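PDB 3TO3: citryl-spermidine/3,4-dihydroxybenzoyl-citryl-spermidine:spermidine ligase from Bacillus anthracis, which catalyses the ATP-dependent condensation of spermidine with citryl-spermidine or its 3,4-dihydroxybenzoyl derivative during biosynthesis of the siderophore petrobactin. Local coordinates for residues Tyr71-Ile76 / Arg80-Ser85; Ser34-Tyr37 / Thr42-Arg45. All coordinates share one frame; numbering follows the deposited sequence.

Contact 1 of 2, residues Tyr71-Ile76 / Arg80-Ser85; sequences YGRERI and RISIDS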
# COMPACT_ATOMS: atom_id res chain seq x y z
N TYR B 71 9.91 -13.81 -32.47
CA TYR B 71 10.26 -15.16 -32.86
C TYR B 71 10.49 -16.03 -31.62
O TYR B 71 11.04 -15.57 -30.62
CB TYR B 71 11.52 -15.15 -33.73
CG TYR B 71 11.28 -14.75 -35.19
CD1 TYR B 71 11.51 -13.45 -35.63
CD2 TYR B 71 10.83 -15.68 -36.12
CE1 TYR B 71 11.30 -13.08 -36.97
CE2 TYR B 71 10.61 -15.33 -37.46
CZ TYR B 71 10.84 -14.03 -37.87
OH TYR B 71 10.65 -13.68 -39.21
N GLY B 72 10.07 -17.28 -31.68
CA GLY B 72 10.36 -18.21 -30.61
C GLY B 72 10.10 -19.64 -31.00
O GLY B 72 9.93 -19.94 -32.17
N ARG B 73 10.06 -20.52 -30.01
CA ARG B 73 9.94 -21.94 -30.25
C ARG B 73 8.93 -22.54 -29.28
O ARG B 73 8.74 -22.02 -28.17
CB ARG B 73 11.29 -22.60 -29.97
CG ARG B 73 12.44 -22.22 -30.89
CD ARG B 73 13.80 -22.72 -30.34
NE ARG B 73 14.25 -21.85 -29.24
CZ ARG B 73 15.16 -22.18 -28.33
NH1 ARG B 73 15.74 -23.39 -28.31
NH2 ARG B 73 15.48 -21.29 -27.41
N GLU B 74 8.33 -23.65 -29.68
CA GLU B 74 7.59 -24.51 -28.78
C GLU B 74 8.43 -25.76 -28.50
O GLU B 74 8.77 -26.51 -29.41
CB GLU B 74 6.27 -24.89 -29.42
CG GLU B 74 5.31 -25.59 -28.49
CD GLU B 74 3.90 -25.71 -29.09
OE1 GLU B 74 2.92 -25.17 -28.49
OE2 GLU B 74 3.77 -26.33 -30.17
N ARG B 75 8.74 -26.00 -27.22
CA ARG B 75 9.79 -26.97 -26.87
C ARG B 75 9.23 -28.31 -26.46
O ARG B 75 8.16 -28.36 -25.85
CB ARG B 75 10.55 -26.46 -25.69
CG ARG B 75 11.00 -25.08 -25.87
CD ARG B 75 12.40 -25.20 -26.36
NE ARG B 75 13.16 -24.23 -25.62
CZ ARG B 75 14.41 -24.39 -25.24
NH1 ARG B 75 15.08 -25.50 -25.53
NH2 ARG B 75 14.96 -23.40 -24.56
N ILE B 76 9.95 -29.39 -26.75
CA ILE B 76 9.45 -30.70 -26.37
C ILE B 76 9.35 -30.83 -24.85
O ILE B 76 8.63 -31.71 -24.36
CB ILE B 76 10.29 -31.88 -26.95
CG1 ILE B 76 11.51 -32.12 -26.09
CG2 ILE B 76 10.69 -31.64 -28.38
CD1 ILE B 76 11.99 -33.51 -26.17
N ARG B 80 6.77 -25.93 -23.39
CA ARG B 80 7.07 -24.56 -22.97
C ARG B 80 7.45 -23.69 -24.19
O ARG B 80 8.01 -24.17 -25.18
CB ARG B 80 8.21 -24.54 -21.98
CG ARG B 80 7.98 -25.25 -20.68
CD ARG B 80 7.32 -24.35 -19.71
NE ARG B 80 8.07 -23.13 -19.46
CZ ARG B 80 9.00 -22.99 -18.51
NH1 ARG B 80 9.34 -24.01 -17.72
NH2 ARG B 80 9.61 -21.81 -18.37
N ILE B 81 7.12 -22.41 -24.09
CA ILE B 81 7.41 -21.45 -25.12
C ILE B 81 8.69 -20.73 -24.76
O ILE B 81 8.84 -20.23 -23.64
CB ILE B 81 6.27 -20.41 -25.20
CG1 ILE B 81 4.93 -21.09 -25.46
CG2 ILE B 81 6.54 -19.34 -26.28
CD1 ILE B 81 4.87 -21.85 -26.75
N SER B 82 9.62 -20.68 -25.70
CA SER B 82 10.80 -19.84 -25.53
C SER B 82 10.68 -18.69 -26.49
O SER B 82 10.48 -18.94 -27.66
CB SER B 82 12.07 -20.62 -25.88
OG SER B 82 12.22 -21.74 -25.05
N ILE B 83 10.81 -17.45 -26.03
CA ILE B 83 10.81 -16.32 -26.96
C ILE B 83 12.26 -15.87 -27.19
O ILE B 83 12.92 -15.43 -26.27
CB ILE B 83 9.98 -15.11 -26.43
CG1 ILE B 83 8.48 -15.44 -26.31
CG2 ILE B 83 10.19 -13.92 -27.34
CD1 ILE B 83 7.81 -15.83 -27.62
N ASP B 84 12.75 -16.00 -28.42
CA ASP B 84 14.17 -15.78 -28.73
C ASP B 84 14.54 -14.38 -29.23
O ASP B 84 15.72 -14.09 -29.42
CB ASP B 84 14.65 -16.82 -29.74
CG ASP B 84 14.36 -18.27 -29.29
OD1 ASP B 84 14.63 -18.58 -28.10
OD2 ASP B 84 13.85 -19.09 -30.10
N SER B 85 13.56 -13.51 -29.45
CA SER B 85 13.85 -12.23 -30.10
C SER B 85 13.15 -11.15 -29.33
O SER B 85 12.18 -11.43 -28.65
CB SER B 85 13.37 -12.22 -31.56
OG SER B 85 11.99 -11.89 -31.65

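Contact 2 of 2, residues Ser34-Tyr37 / Thr42-Arg45; sequences SLIY and TPAR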
# COMPACT_ATOMS: atom_id res chain seq x y z
N SER B 34 4.74 -16.78 -20.86
CA SER B 34 3.68 -17.38 -20.06
C SER B 34 2.27 -17.03 -20.58
O SER B 34 1.36 -17.85 -20.44
CB SER B 34 3.82 -17.12 -18.55
OG SER B 34 3.61 -15.76 -18.25
N LEU B 35 2.10 -15.85 -21.18
CA LEU B 35 0.77 -15.52 -21.75
C LEU B 35 0.44 -16.47 -22.92
O LEU B 35 -0.67 -16.94 -23.03
CB LEU B 35 0.69 -14.06 -22.19
CG LEU B 35 0.77 -12.97 -21.11
CD1 LEU B 35 0.87 -11.62 -21.77
CD2 LEU B 35 -0.43 -13.01 -20.21
N ILE B 36 1.43 -16.77 -23.76
CA ILE B 36 1.21 -17.70 -24.84
C ILE B 36 1.12 -19.14 -24.31
O ILE B 36 0.18 -19.86 -24.64
CB ILE B 36 2.30 -17.63 -25.88
CG1 ILE B 36 2.46 -16.21 -26.38
CG2 ILE B 36 2.01 -18.59 -27.06
CD1 ILE B 36 3.63 -16.09 -27.36
N TYR B 37 2.07 -19.54 -23.46
CA TYR B 37 2.07 -20.90 -22.94
C TYR B 37 0.72 -21.28 -22.31
O TYR B 37 0.21 -22.35 -22.54
CB TYR B 37 3.18 -21.11 -21.90
CG TYR B 37 3.35 -22.55 -21.40
CD1 TYR B 37 3.44 -23.63 -22.30
CD2 TYR B 37 3.45 -22.83 -20.05
CE1 TYR B 37 3.60 -24.92 -21.86
CE2 TYR B 37 3.63 -24.12 -19.60
CZ TYR B 37 3.70 -25.16 -20.51
OH TYR B 37 3.88 -26.43 -20.05
N THR B 42 -3.81 -15.92 -27.84
CA THR B 42 -3.67 -16.94 -28.87
C THR B 42 -3.19 -16.25 -30.15
O THR B 42 -3.95 -16.00 -31.05
CB THR B 42 -5.01 -17.70 -29.09
OG1 THR B 42 -6.07 -16.75 -29.22
CG2 THR B 42 -5.34 -18.60 -27.86
N PRO B 43 -1.90 -15.94 -30.21
CA PRO B 43 -1.38 -15.20 -31.36
C PRO B 43 -1.49 -16.04 -32.63
O PRO B 43 -1.69 -17.23 -32.52
CB PRO B 43 0.08 -14.95 -30.99
CG PRO B 43 0.41 -16.05 -30.01
CD PRO B 43 -0.84 -16.26 -29.23
N ALA B 44 -1.38 -15.41 -33.80
CA ALA B 44 -1.15 -16.14 -35.03
C ALA B 44 0.24 -16.75 -34.94
O ALA B 44 1.14 -16.14 -34.37
CB ALA B 44 -1.27 -15.22 -36.27
N ARG B 45 0.41 -17.96 -35.48
CA ARG B 45 1.69 -18.66 -35.48
C ARG B 45 2.09 -19.00 -36.89
O ARG B 45 1.42 -19.79 -37.55
CB ARG B 45 1.66 -19.95 -34.65
CG ARG B 45 1.51 -19.74 -33.16
CD ARG B 45 1.56 -21.03 -32.32
NE ARG B 45 0.93 -20.76 -31.03
CZ ARG B 45 1.09 -21.46 -29.91
NH1 ARG B 45 1.92 -22.50 -29.90
NH2 ARG B 45 0.43 -21.12 -28.78
O HOH W 1 -1.44 -19.50 -26.85

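Contact 1 of 2, residues Tyr71-Ile76 / Arg80-Ser85
Arg73 reaches across to Asp84 and closes a side-on, two-pronged salt bridge with its carboxylate. Its CB leaves the strand on the face it shares with Ser82; CG then lies 3.5 Å from Asp84 OD2, and CD stays beside that same oxygen. The chain bends at chi3 (-77°), which swings NE back to the carboxylate: NE gives its hydrogen to Asp84 OD2 at 2.9 Å, and NH2 gives one to Asp84 OD1. Both oxygens are met on their syn sides, although guanidinium and carboxylate planes are turned 42° apart. NH1 points on to Asp526, while Gln51 gives Asp84 OD2 a second partner.

Below these side chains runs the antiparallel hairpin of strands 65-74 and 81-83. Arg73 and Ser82 form its hydrogen-bonded pair, N to O and O to N, and Arg75 N continues the pairing to Arg80 O. Gly72, with no side chain, brings its CA to 3.0 Å from Ser82 O and forms a close non-hydrogen-bonded pair with Ile83, CA to CA 4.1 Å. At the far end, Ser85 OG accepts an almost straight bond from Tyr71 N (2.9 Å, 176°), while Asp84 N binds Tyr71 O.

Ser82 is small enough to fit between two arginines, its OG over a face of the Arg73 guanidinium and at the edge of that of Arg75. This OG receives Arg75 NE in plane at 2.7 Å, with a weaker bond from NH2. Arg73 NH1 lies 3.5 Å above the centre of the Arg75 guanidinium; Asp526 salt-bridges both groups and Glu532 binds Arg75 NH1, so the close approach is probably stabilised by these carboxylates. On the other face, Ile81 and Ile83 turn their branched chains toward helix 18-37, meeting Tyr37 and Val32 respectively.

Contact 2 of 2, residues Ser34-Tyr37 / Thr42-Arg45
Ile36 meets Pro43 and Arg45 with different branches of its side chain. CG1 and CD1 lie against Pro43 CG, each at 4.2 Å, an apolar contact in which the isoleucine chain runs obliquely to the proline ring. CG2 instead comes up to the end of Arg45, 3.4 Å from NH2. With CG1 beside the backbone N (chi1 -55°) and CG2 anti to it, the branching at CB sends one arm to each partner. Isoleucine suits this fork, and the compact proline ring offers it a rigid hydrocarbon surface.

Arg45 and Ile36 run alongside each other, heading opposite ways. The arginine chain is extended from CG to NE (chi2 -176°), long enough to carry the guanidinium from the strand toward the helix. No direct hydrogen bond joins the two segments. A water spans them: it donates to Ile36 O at 2.8 Å and accepts a weak bond from Arg45 NH2 at 3.1 Å, lying at the edge of the guanidinium and in its plane. Arginine can thus combine aliphatic length with several N-H groups pointing different ways.

One shell further out, Glu74 forms a salt bridge with Arg45 NH1, which probably limits how far the guanidinium can turn. Phe54 touches both Ile36 and Pro43, and Ile56 adds to the cover of the proline, while Ile52 packs on Arg45. All three belong to strand 52-59, the antiparallel neighbour of strand 44-47, to which Ala44 is tied by backbone bonds with Leu55. The last turn of helix 18-37 therefore rests on the start of this sheet, with Leu35 packed against Phe103, Leu104 and Phe108 of helix 100-110.

Overall arrangement
Contact 2 comes first in the chain and contact 1 follows it; their centres are about 10 Å apart, and each includes a strand of the same antiparallel sheet. The most direct tie is the salt bridge from Glu74 OE1 to Arg45 NH1 at 3.2 Å, which links the 65-74 strand to the 44-47 strand. Tyr37, in the last turn of helix 18-37, packs on the hairpin: its CA is 3.8 Å from Ile81 CG1. Ile36 CG2 approaches the same Ile81 CG1 at 4.2 Å. Contact 1 lies nearer the nucleotide, the side chain of Arg80, held by Glu519, being about 10 Å from bound ATP and about 9 Å from the ATP-binding Tyr391; contact 2 is not next to any known site.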